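Local structure of flower-specific defensin (Nicotiana alata, 4CQK) at the interface of chains A and B. The protein acts as a plant defence peptide that inhibits fungi such as Fusarium oxysporum and Botrytis cinerea and retards the growth of Helicoverpa insect pests. Coordinates in Å, arbitrary orientation; residue numbers count along the deposited sequence, not the author numbering. Chains: chain A/B, Flower-specific defensin.

The interface of chains A and B. Residues chain A 2-5, 29, 45, 47; chain B 2-5, 29, 45, 47.
The flat groups here, the rings of A:Phe29 and B:Phe29, meet the partner chain at their edges. The B:Phe29 ring points its rim at the A:Cys3–A:Cys47 disulfide, both sulfurs lying in its plane, with CE2 3.7 Å from A:Cys3 SG. A:Phe29 mirrors this, with B:Cys3 SG in the plane of its ring at CE2. Each disulfide is also touched by a threonine of the partner: the methyl CG2 of B:Thr5 packs on A:Cys47 SG at 3.6 Å, and A:Thr5 does likewise on B:Cys47. In both threonines the methyl is squeezed in beside both the backbone N and the carbonyl carbon, while OG1 is anti to the N (chi1 -166° in A:Thr5) and donates across the interface; A:Thr5 OG1 lies 2.8 Å from B:Glu2 O and comes from above the carbonyl plane.

Between these flanks the 3-6 strands run antiparallel, paired about the two-fold axis at A:Lys4 and B:Lys4. A:Lys4 N binds B:Lys4 O at 3.0 Å, in the carbonyl plane on a lone pair, and the twin bond returns. Water 2 links A:Lys4 O to B:Glu2 O, and water 1 repeats this link with the chains exchanged.

A:Lys45 and B:Lys45, their chains running straight out from CG, reach across tip-first to the partner's C-terminal carboxylate: NZ of B:Lys45 donates to A:Cys47 O at 2.6 Å, in plane. The two carboxylates may offset the like charges of A:Lys45 NZ and B:Lys45 NZ, 6.6 Å apart. The patch thus joins two gamma-thionin-family defensins, with the cysteine-stabilised alpha-beta fold, edge to edge through their first strands and disulfide-tied termini, a dimer that may be the functional form.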
loop_
_atom_site.group_PDB
_atom_site.type_symbol
_atom_site.label_atom_id
_atom_site.label_comp_id
_atom_site.label_asym_id
_atom_site.label_seq_id
_atom_site.Cartn_x
_atom_site.Cartn_y
_atom_site.Cartn_z
ATOM N N GLU A 2 3.904 -5.544 3.677
ATOM C CA GLU A 2 2.662 -5.249 4.390
ATOM C C GLU A 2 1.745 -4.573 3.405
ATOM O O GLU A 2 2.185 -4.050 2.353
ATOM C CB GLU A 2 2.875 -4.309 5.575
ATOM C CG GLU A 2 3.832 -4.837 6.608
ATOM C CD GLU A 2 3.751 -4.046 7.880
ATOM O OE1 GLU A 2 4.439 -3.016 7.968
ATOM O OE2 GLU A 2 2.975 -4.445 8.773
ATOM N N CYS A 3 0.468 -4.568 3.737
ATOM C CA CYS A 3 -0.510 -3.875 2.922
ATOM C C CYS A 3 -0.587 -2.464 3.487
ATOM O O CYS A 3 -0.591 -2.275 4.706
ATOM C CB CYS A 3 -1.846 -4.616 2.919
ATOM S SG CYS A 3 -1.803 -5.960 1.674
ATOM N N LYS A 4 -0.586 -1.469 2.605
ATOM C CA LYS A 4 -0.438 -0.084 3.050
ATOM C C LYS A 4 -1.438 0.821 2.328
ATOM O O LYS A 4 -1.751 0.607 1.164
ATOM C CB LYS A 4 0.999 0.365 2.762
ATOM C CG LYS A 4 1.311 1.764 3.166
ATOM C CD LYS A 4 2.826 1.954 3.274
ATOM C CE LYS A 4 3.543 1.748 1.946
ATOM N NZ LYS A 4 4.966 1.374 2.213
ATOM N N THR A 5 -1.924 1.835 3.019
ATOM C CA THR A 5 -2.859 2.785 2.435
ATOM C C THR A 5 -2.779 4.098 3.210
ATOM O O THR A 5 -2.125 4.172 4.240
ATOM C CB THR A 5 -4.323 2.261 2.461
ATOM O OG1 THR A 5 -5.138 3.077 1.598
ATOM C CG2 THR A 5 -4.903 2.330 3.860
ATOM N N PHE A 29 -5.948 -0.803 11.424
ATOM C CA PHE A 29 -4.650 -1.225 10.907
ATOM C C PHE A 29 -3.759 -1.497 12.088
ATOM O O PHE A 29 -4.128 -1.186 13.219
ATOM C CB PHE A 29 -4.064 -0.118 10.033
ATOM C CG PHE A 29 -4.805 0.044 8.745
ATOM C CD1 PHE A 29 -5.965 0.808 8.701
ATOM C CD2 PHE A 29 -4.364 -0.599 7.588
ATOM C CE1 PHE A 29 -6.675 0.932 7.514
ATOM C CE2 PHE A 29 -5.067 -0.478 6.389
ATOM C CZ PHE A 29 -6.221 0.285 6.358
ATOM N N LYS A 45 -0.910 -3.016 7.566
ATOM C CA LYS A 45 -1.385 -4.225 8.244
ATOM C C LYS A 45 -0.945 -5.409 7.409
ATOM O O LYS A 45 -0.526 -5.235 6.268
ATOM C CB LYS A 45 -2.916 -4.193 8.383
ATOM C CG LYS A 45 -3.669 -4.200 7.053
ATOM C CD LYS A 45 -5.175 -4.215 7.300
ATOM C CE LYS A 45 -5.955 -4.256 5.974
ATOM N NZ LYS A 45 -7.445 -4.289 6.204
ATOM N N CYS A 47 -1.015 -8.433 4.821
ATOM C CA CYS A 47 -1.868 -8.687 3.667
ATOM C C CYS A 47 -2.773 -9.893 3.895
ATOM O O CYS A 47 -3.782 -10.037 3.196
ATOM C CB CYS A 47 -1.022 -8.890 2.420
ATOM S SG CYS A 47 -0.238 -7.346 1.923
ATOM O OXT CYS A 47 -2.527 -10.738 4.770
ATOM N N GLU B 2 -7.091 2.244 -1.640
ATOM C CA GLU B 2 -6.917 0.793 -1.728
ATOM C C GLU B 2 -5.757 0.388 -0.857
ATOM O O GLU B 2 -4.904 1.215 -0.512
ATOM C CB GLU B 2 -6.618 0.351 -3.168
ATOM C CG GLU B 2 -7.676 0.739 -4.186
ATOM C CD GLU B 2 -7.306 0.269 -5.593
ATOM O OE1 GLU B 2 -6.461 0.916 -6.248
ATOM O OE2 GLU B 2 -7.844 -0.758 -6.007
ATOM N N CYS B 3 -5.717 -0.889 -0.486
ATOM C CA CYS B 3 -4.587 -1.400 0.266
ATOM C C CYS B 3 -3.669 -1.990 -0.787
ATOM O O CYS B 3 -4.138 -2.693 -1.691
ATOM C CB CYS B 3 -5.025 -2.422 1.301
ATOM S SG CYS B 3 -5.636 -1.567 2.833
ATOM N N LYS B 4 -2.384 -1.662 -0.702
ATOM C CA LYS B 4 -1.454 -1.945 -1.796
ATOM C C LYS B 4 -0.169 -2.549 -1.248
ATOM O O LYS B 4 0.293 -2.184 -0.148
ATOM C CB LYS B 4 -1.129 -0.649 -2.538
ATOM C CG LYS B 4 -0.266 -0.820 -3.763
ATOM C CD LYS B 4 -0.385 0.427 -4.661
ATOM C CE LYS B 4 0.167 1.679 -3.971
ATOM N NZ LYS B 4 -0.535 2.895 -4.483
ATOM N N THR B 5 0.425 -3.450 -2.031
ATOM C CA THR B 5 1.693 -4.043 -1.650
ATOM C C THR B 5 2.384 -4.512 -2.920
ATOM O O THR B 5 1.756 -4.534 -3.965
ATOM C CB THR B 5 1.475 -5.229 -0.671
ATOM O OG1 THR B 5 2.708 -5.560 -0.014
ATOM C CG2 THR B 5 0.922 -6.465 -1.387
ATOM N N PHE B 29 -5.402 -10.781 -4.421
ATOM C CA PHE B 29 -5.746 -9.359 -4.511
ATOM C C PHE B 29 -6.789 -9.181 -5.606
ATOM O O PHE B 29 -7.129 -10.143 -6.290
ATOM C CB PHE B 29 -4.485 -8.524 -4.782
ATOM C CG PHE B 29 -3.538 -8.513 -3.623
ATOM C CD1 PHE B 29 -2.657 -9.568 -3.437
ATOM C CD2 PHE B 29 -3.544 -7.465 -2.711
ATOM C CE1 PHE B 29 -1.797 -9.582 -2.350
ATOM C CE2 PHE B 29 -2.677 -7.458 -1.613
ATOM C CZ PHE B 29 -1.806 -8.514 -1.430
ATOM N N LYS B 45 -6.130 -4.233 -3.250
ATOM C CA LYS B 45 -7.433 -4.783 -2.893
ATOM C C LYS B 45 -8.102 -3.789 -1.941
ATOM O O LYS B 45 -7.457 -2.880 -1.426
ATOM C CB LYS B 45 -7.285 -6.167 -2.238
ATOM C CG LYS B 45 -6.581 -6.124 -0.872
ATOM C CD LYS B 45 -6.349 -7.523 -0.296
ATOM C CE LYS B 45 -5.618 -7.444 1.036
ATOM N NZ LYS B 45 -5.587 -8.758 1.750
ATOM N N CYS B 47 -9.433 -2.168 1.384
ATOM C CA CYS B 47 -9.003 -2.214 2.771
ATOM C C CYS B 47 -10.017 -2.922 3.661
ATOM O O CYS B 47 -9.651 -3.375 4.746
ATOM C CB CYS B 47 -8.729 -0.811 3.274
ATOM S SG CYS B 47 -7.206 -0.198 2.507
ATOM O OXT CYS B 47 -11.191 -3.076 3.317
HETATM O O HOH W 1 3.083 -1.671 0.769
HETATM O O HOH W 2 -2.454 2.376 -1.197
#